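Local coordinates for protein VirX1 (PDB 6QGM) that iodinates diverse substrates as a marine viral halogenase, probably flavin-dependent, at residues Y348-L360 with D393-Y407. Sequence-based numbering, arbitrary orientation.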
loop_
_atom_site.group_PDB
_atom_site.type_symbol
_atom_site.label_atom_id
_atom_site.label_comp_id
_atom_site.label_asym_id
_atom_site.label_seq_id
_atom_site.Cartn_x
_atom_site.Cartn_y
_atom_site.Cartn_z
ATOM N N TYR B 348 -3.466 -7.047 28.859
ATOM C CA TYR B 348 -3.654 -6.310 27.578
ATOM C C TYR B 348 -4.390 -7.187 26.563
ATOM O O TYR B 348 -5.460 -6.759 26.058
ATOM C CB TYR B 348 -2.342 -5.810 26.972
ATOM C CG TYR B 348 -2.499 -5.418 25.523
ATOM C CD1 TYR B 348 -3.285 -4.341 25.160
ATOM C CD2 TYR B 348 -1.910 -6.143 24.510
ATOM C CE1 TYR B 348 -3.472 -3.976 23.841
ATOM C CE2 TYR B 348 -2.085 -5.810 23.176
ATOM C CZ TYR B 348 -2.867 -4.720 22.835
ATOM O OH TYR B 348 -3.019 -4.385 21.514
ATOM N N GLY B 349 -3.834 -8.356 26.237
ATOM C CA GLY B 349 -4.332 -9.192 25.119
ATOM C C GLY B 349 -3.922 -10.646 25.251
ATOM O O GLY B 349 -3.019 -10.970 26.067
ATOM N N PHE B 350 -4.579 -11.506 24.479
ATOM C CA PHE B 350 -4.348 -12.966 24.469
ATOM C C PHE B 350 -4.904 -13.529 23.157
ATOM O O PHE B 350 -6.043 -13.196 22.790
ATOM C CB PHE B 350 -4.977 -13.581 25.726
ATOM C CG PHE B 350 -5.005 -15.087 25.752
ATOM C CD1 PHE B 350 -6.016 -15.792 25.122
ATOM C CD2 PHE B 350 -4.010 -15.808 26.397
ATOM C CE1 PHE B 350 -6.039 -17.180 25.153
ATOM C CE2 PHE B 350 -4.033 -17.194 26.415
ATOM C CZ PHE B 350 -5.050 -17.873 25.804
ATOM N N ILE B 351 -4.111 -14.342 22.468
ATOM C CA ILE B 351 -4.562 -15.271 21.392
ATOM C C ILE B 351 -4.398 -16.687 21.935
ATOM O O ILE B 351 -3.383 -16.945 22.570
ATOM C CB ILE B 351 -3.763 -15.059 20.092
ATOM C CG1 ILE B 351 -3.682 -13.583 19.711
ATOM C CG2 ILE B 351 -4.322 -15.903 18.957
ATOM C CD1 ILE B 351 -2.515 -13.247 18.821
ATOM N N GLU B 352 -5.379 -17.564 21.733
ATOM C CA GLU B 352 -5.240 -18.994 22.105
ATOM C C GLU B 352 -3.901 -19.456 21.541
ATOM O O GLU B 352 -3.538 -19.063 20.430
ATOM C CB GLU B 352 -6.427 -19.799 21.585
ATOM C CG GLU B 352 -6.575 -19.812 20.061
ATOM C CD GLU B 352 -7.713 -20.695 19.598
ATOM O OE1 GLU B 352 -8.069 -21.592 20.371
ATOM O OE2 GLU B 352 -8.291 -20.446 18.548
ATOM N N PRO B 353 -3.113 -20.265 22.285
ATOM C CA PRO B 353 -1.709 -20.532 21.917
ATOM C C PRO B 353 -1.499 -21.574 20.806
ATOM O O PRO B 353 -0.627 -22.389 20.930
ATOM C CB PRO B 353 -1.113 -21.012 23.241
ATOM C CG PRO B 353 -2.283 -21.779 23.858
ATOM C CD PRO B 353 -3.524 -20.974 23.503
ATOM N N LEU B 354 -2.288 -21.505 19.738
ATOM C CA LEU B 354 -2.188 -22.411 18.559
ATOM C C LEU B 354 -0.895 -22.098 17.787
ATOM O O LEU B 354 -0.368 -23.009 17.119
ATOM C CB LEU B 354 -3.427 -22.223 17.672
ATOM C CG LEU B 354 -3.538 -23.198 16.504
ATOM C CD1 LEU B 354 -3.604 -24.630 16.994
ATOM C CD2 LEU B 354 -4.748 -22.888 15.642
ATOM N N GLU B 355 -0.411 -20.857 17.873
ATOM C CA GLU B 355 0.877 -20.454 17.268
ATOM C C GLU B 355 1.845 -20.054 18.391
ATOM O O GLU B 355 2.734 -19.231 18.152
ATOM C CB GLU B 355 0.621 -19.369 16.220
ATOM C CG GLU B 355 0.232 -19.932 14.868
ATOM C CD GLU B 355 1.289 -20.802 14.189
ATOM O OE1 GLU B 355 2.501 -20.517 14.394
ATOM O OE2 GLU B 355 0.909 -21.769 13.466
ATOM N N SER B 356 1.716 -20.690 19.550
ATOM C CA SER B 356 2.631 -20.576 20.712
ATOM C C SER B 356 2.885 -19.104 20.983
ATOM O O SER B 356 4.046 -18.706 21.158
ATOM C CB SER B 356 3.912 -21.317 20.453
ATOM O OG SER B 356 3.642 -22.667 20.092
ATOM N N THR B 357 1.808 -18.341 21.010
ATOM C CA THR B 357 1.795 -16.857 20.986
ATOM C C THR B 357 1.560 -16.349 22.430
ATOM O O THR B 357 1.704 -15.136 22.649
ATOM C CB THR B 357 0.866 -16.425 19.836
ATOM O OG1 THR B 357 0.827 -15.011 19.709
ATOM C CG2 THR B 357 -0.537 -16.987 19.928
ATOM N N GLY B 358 1.318 -17.264 23.380
ATOM C CA GLY B 358 1.176 -17.000 24.827
ATOM C C GLY B 358 1.984 -15.802 25.308
ATOM O O GLY B 358 1.391 -14.825 25.731
ATOM N N LEU B 359 3.306 -15.864 25.230
ATOM C CA LEU B 359 4.231 -14.841 25.797
ATOM C C LEU B 359 4.398 -13.644 24.853
ATOM O O LEU B 359 5.131 -12.706 25.258
ATOM C CB LEU B 359 5.604 -15.477 26.074
ATOM C CG LEU B 359 5.717 -16.320 27.346
ATOM C CD1 LEU B 359 7.181 -16.543 27.705
ATOM C CD2 LEU B 359 4.991 -15.676 28.519
ATOM N N LEU B 360 3.770 -13.629 23.671
ATOM C CA LEU B 360 4.005 -12.573 22.637
ATOM C C LEU B 360 3.581 -11.211 23.194
ATOM O O LEU B 360 4.388 -10.278 23.240
ATOM C CB LEU B 360 3.206 -12.887 21.369
ATOM C CG LEU B 360 3.365 -11.864 20.248
ATOM C CD1 LEU B 360 4.744 -11.996 19.604
ATOM C CD2 LEU B 360 2.264 -12.039 19.208
ATOM N N ASP B 393 -0.937 -3.274 18.931
ATOM C CA ASP B 393 -2.271 -3.548 18.333
ATOM C C ASP B 393 -2.105 -4.223 16.967
ATOM O O ASP B 393 -2.715 -5.273 16.755
ATOM C CB ASP B 393 -3.071 -2.263 18.180
ATOM C CG ASP B 393 -4.501 -2.500 17.748
ATOM O OD1 ASP B 393 -5.287 -2.950 18.621
ATOM O OD2 ASP B 393 -4.799 -2.260 16.551
ATOM N N HIS B 394 -1.311 -3.642 16.061
ATOM C CA HIS B 394 -1.038 -4.203 14.707
ATOM C C HIS B 394 -0.612 -5.666 14.841
ATOM O O HIS B 394 -1.112 -6.513 14.069
ATOM C CB HIS B 394 0.034 -3.398 13.952
ATOM C CG HIS B 394 -0.012 -3.629 12.475
ATOM N ND1 HIS B 394 0.461 -4.781 11.888
ATOM C CD2 HIS B 394 -0.518 -2.883 11.475
ATOM C CE1 HIS B 394 0.250 -4.740 10.594
ATOM N NE2 HIS B 394 -0.358 -3.589 10.312
ATOM N N GLN B 395 0.273 -5.944 15.800
ATOM C CA GLN B 395 0.919 -7.267 15.967
ATOM C C GLN B 395 -0.130 -8.308 16.361
ATOM O O GLN B 395 -0.182 -9.375 15.723
ATOM C CB GLN B 395 2.032 -7.189 17.002
ATOM C CG GLN B 395 2.556 -8.559 17.383
ATOM C CD GLN B 395 4.044 -8.559 17.640
ATOM O OE1 GLN B 395 4.515 -8.775 18.761
ATOM N NE2 GLN B 395 4.793 -8.325 16.570
ATOM N N ILE B 396 -0.940 -8.013 17.376
ATOM C CA ILE B 396 -1.932 -8.991 17.908
ATOM C C ILE B 396 -3.050 -9.194 16.875
ATOM O O ILE B 396 -3.587 -10.302 16.811
ATOM C CB ILE B 396 -2.432 -8.581 19.302
ATOM C CG1 ILE B 396 -2.981 -9.787 20.055
ATOM C CG2 ILE B 396 -3.425 -7.437 19.225
ATOM C CD1 ILE B 396 -3.214 -9.537 21.516
ATOM N N ASP B 397 -3.343 -8.187 16.055
ATOM C CA ASP B 397 -4.325 -8.310 14.942
ATOM C C ASP B 397 -3.752 -9.247 13.865
ATOM O O ASP B 397 -4.504 -10.137 13.378
ATOM C CB ASP B 397 -4.707 -6.941 14.364
ATOM C CG ASP B 397 -5.841 -6.252 15.136
ATOM O OD1 ASP B 397 -6.410 -6.882 16.091
ATOM O OD2 ASP B 397 -6.180 -5.094 14.769
ATOM N N SER B 398 -2.476 -9.056 13.497
ATOM C CA SER B 398 -1.729 -9.924 12.552
ATOM C C SER B 398 -1.818 -11.372 13.018
ATOM O O SER B 398 -2.286 -12.232 12.245
ATOM C CB SER B 398 -0.302 -9.485 12.419
ATOM O OG SER B 398 -0.235 -8.182 11.869
ATOM N N PHE B 399 -1.401 -11.632 14.258
ATOM C CA PHE B 399 -1.264 -13.003 14.801
ATOM C C PHE B 399 -2.642 -13.649 14.924
ATOM O O PHE B 399 -2.722 -14.857 14.665
ATOM C CB PHE B 399 -0.478 -12.995 16.115
ATOM C CG PHE B 399 0.996 -13.213 15.935
ATOM C CD1 PHE B 399 1.483 -14.499 15.730
ATOM C CD2 PHE B 399 1.883 -12.144 15.893
ATOM C CE1 PHE B 399 2.832 -14.715 15.497
ATOM C CE2 PHE B 399 3.232 -12.366 15.663
ATOM C CZ PHE B 399 3.701 -13.650 15.485
ATOM N N SER B 400 -3.678 -12.892 15.301
ATOM C CA SER B 400 -5.059 -13.425 15.468
ATOM C C SER B 400 -5.613 -13.858 14.100
ATOM O O SER B 400 -6.249 -14.933 14.048
ATOM C CB SER B 400 -5.969 -12.445 16.188
ATOM O OG SER B 400 -6.108 -11.238 15.458
ATOM N N ASP B 401 -5.353 -13.084 13.034
ATOM C CA ASP B 401 -5.679 -13.465 11.627
ATOM C C ASP B 401 -4.931 -14.740 11.226
ATOM O O ASP B 401 -5.553 -15.630 10.614
ATOM C CB ASP B 401 -5.343 -12.346 10.633
ATOM C CG ASP B 401 -6.458 -11.341 10.425
ATOM O OD1 ASP B 401 -7.605 -11.668 10.748
ATOM O OD2 ASP B 401 -6.167 -10.241 9.967
ATOM N N PHE B 402 -3.637 -14.824 11.529
ATOM C CA PHE B 402 -2.793 -15.997 11.189
ATOM C C PHE B 402 -3.381 -17.246 11.854
ATOM O O PHE B 402 -3.548 -18.289 11.186
ATOM C CB PHE B 402 -1.337 -15.748 11.590
ATOM C CG PHE B 402 -0.411 -16.907 11.309
ATOM C CD1 PHE B 402 -0.501 -17.658 10.145
ATOM C CD2 PHE B 402 0.584 -17.227 12.211
ATOM C CE1 PHE B 402 0.367 -18.723 9.917
ATOM C CE2 PHE B 402 1.446 -18.293 11.989
ATOM C CZ PHE B 402 1.335 -19.043 10.850
ATOM N N VAL B 403 -3.719 -17.139 13.139
ATOM C CA VAL B 403 -4.310 -18.257 13.935
ATOM C C VAL B 403 -5.658 -18.630 13.295
ATOM O O VAL B 403 -5.900 -19.822 13.123
ATOM C CB VAL B 403 -4.425 -17.877 15.427
ATOM C CG1 VAL B 403 -5.285 -18.836 16.218
ATOM C CG2 VAL B 403 -3.058 -17.773 16.061
ATOM N N ALA B 404 -6.478 -17.649 12.905
ATOM C CA ALA B 404 -7.792 -17.881 12.264
ATOM C C ALA B 404 -7.619 -18.700 10.972
ATOM O O ALA B 404 -8.504 -19.534 10.688
ATOM C CB ALA B 404 -8.499 -16.571 11.998
ATOM N N MET B 405 -6.517 -18.502 10.233
ATOM C CA MET B 405 -6.267 -19.191 8.942
ATOM C C MET B 405 -6.102 -20.701 9.149
ATOM O O MET B 405 -6.452 -21.448 8.227
ATOM C CB MET B 405 -5.031 -18.618 8.248
ATOM C CG MET B 405 -5.285 -17.286 7.586
ATOM S SD MET B 405 -3.932 -16.725 6.556
ATOM C CE MET B 405 -4.580 -15.163 5.965
ATOM N N HIS B 406 -5.611 -21.134 10.315
ATOM C CA HIS B 406 -5.455 -22.571 10.689
ATOM C C HIS B 406 -6.810 -23.288 10.664
ATOM O O HIS B 406 -6.835 -24.494 10.353
ATOM C CB HIS B 406 -4.839 -22.733 12.085
ATOM C CG HIS B 406 -3.434 -22.248 12.210
ATOM N ND1 HIS B 406 -3.070 -20.953 11.925
ATOM C CD2 HIS B 406 -2.315 -22.863 12.629
ATOM C CE1 HIS B 406 -1.774 -20.801 12.132
ATOM N NE2 HIS B 406 -1.293 -21.959 12.569
ATOM N N TYR B 407 -7.880 -22.579 11.023
ATOM C CA TYR B 407 -9.267 -23.101 11.068
ATOM C C TYR B 407 -9.899 -22.964 9.681
ATOM O O TYR B 407 -10.474 -23.932 9.170
ATOM C CB TYR B 407 -10.099 -22.346 12.115
ATOM C CG TYR B 407 -9.654 -22.508 13.547
ATOM C CD1 TYR B 407 -9.978 -23.640 14.264
ATOM C CD2 TYR B 407 -8.943 -21.513 14.196
ATOM C CE1 TYR B 407 -9.590 -23.804 15.584
ATOM C CE2 TYR B 407 -8.538 -21.652 15.510
ATOM C CZ TYR B 407 -8.864 -22.806 16.209
ATOM O OH TYR B 407 -8.484 -22.960 17.514
#
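Ile-351 lays its CD1 methyl over the helix between Ile-396 and Phe-399, with CD1 3.7 Å from Ile-396 CG1, while its CG2 branch rests on Val-403 CG2. Near the start of 348-360, Gly-349 CA lies 3.8 Å from Ile-396 CD1, which also nears the ring of Tyr-348. Where the loop gives way to helix 360-373, Leu-360 sends CD2 over one face of Phe-399 in a CH-pi contact, 3.8 Å from the ring centroid. Leu-354 and His-406 lie antiparallel side by side, Leu-354 CD2 3.6 Å from His-406 CB, and Leu-354 continues onto Tyr-407.

Two carboxylates meet the last turn of this part of helix 382-408. Glu-352 reaches the Tyr-407 hydroxyl, which donates to OE2 (OH to OE2 2.7 Å) from well above the carboxylate plane; the other oxygen, OE1, takes hydrogen bonds from Trp-280 and Asn-250. Glu-355 folds back at its second torsion (chi2 -62°), bringing OE2 to the edge of the His-406 ring, where NE2 donates to it; the modelled length is too short to take literally. His-406 ND1 donates to Phe-402 O, 2.8 Å away and almost in the ring plane; with both nitrogens engaged as modelled, the ring's rotation is probably restrained. Its CE1 also stands over the centre of one face of the Phe-402 ring.

Residues 353-358 of the loop read Pro-Leu-Glu-Ser-Thr-Gly. Lys-76, probably the counterpart of the active-site lysine of tryptophan halogenases, bonds Ser-356 OG, which would place the loop beside that site. The chemistry thus divides between an aliphatic and aromatic seam, which seats the loop on the helix, and two buried hydrogen bonds to Glu-352 and Glu-355; His-406, tied to Phe-402 O, probably steadies the Glu-355 carboxylate.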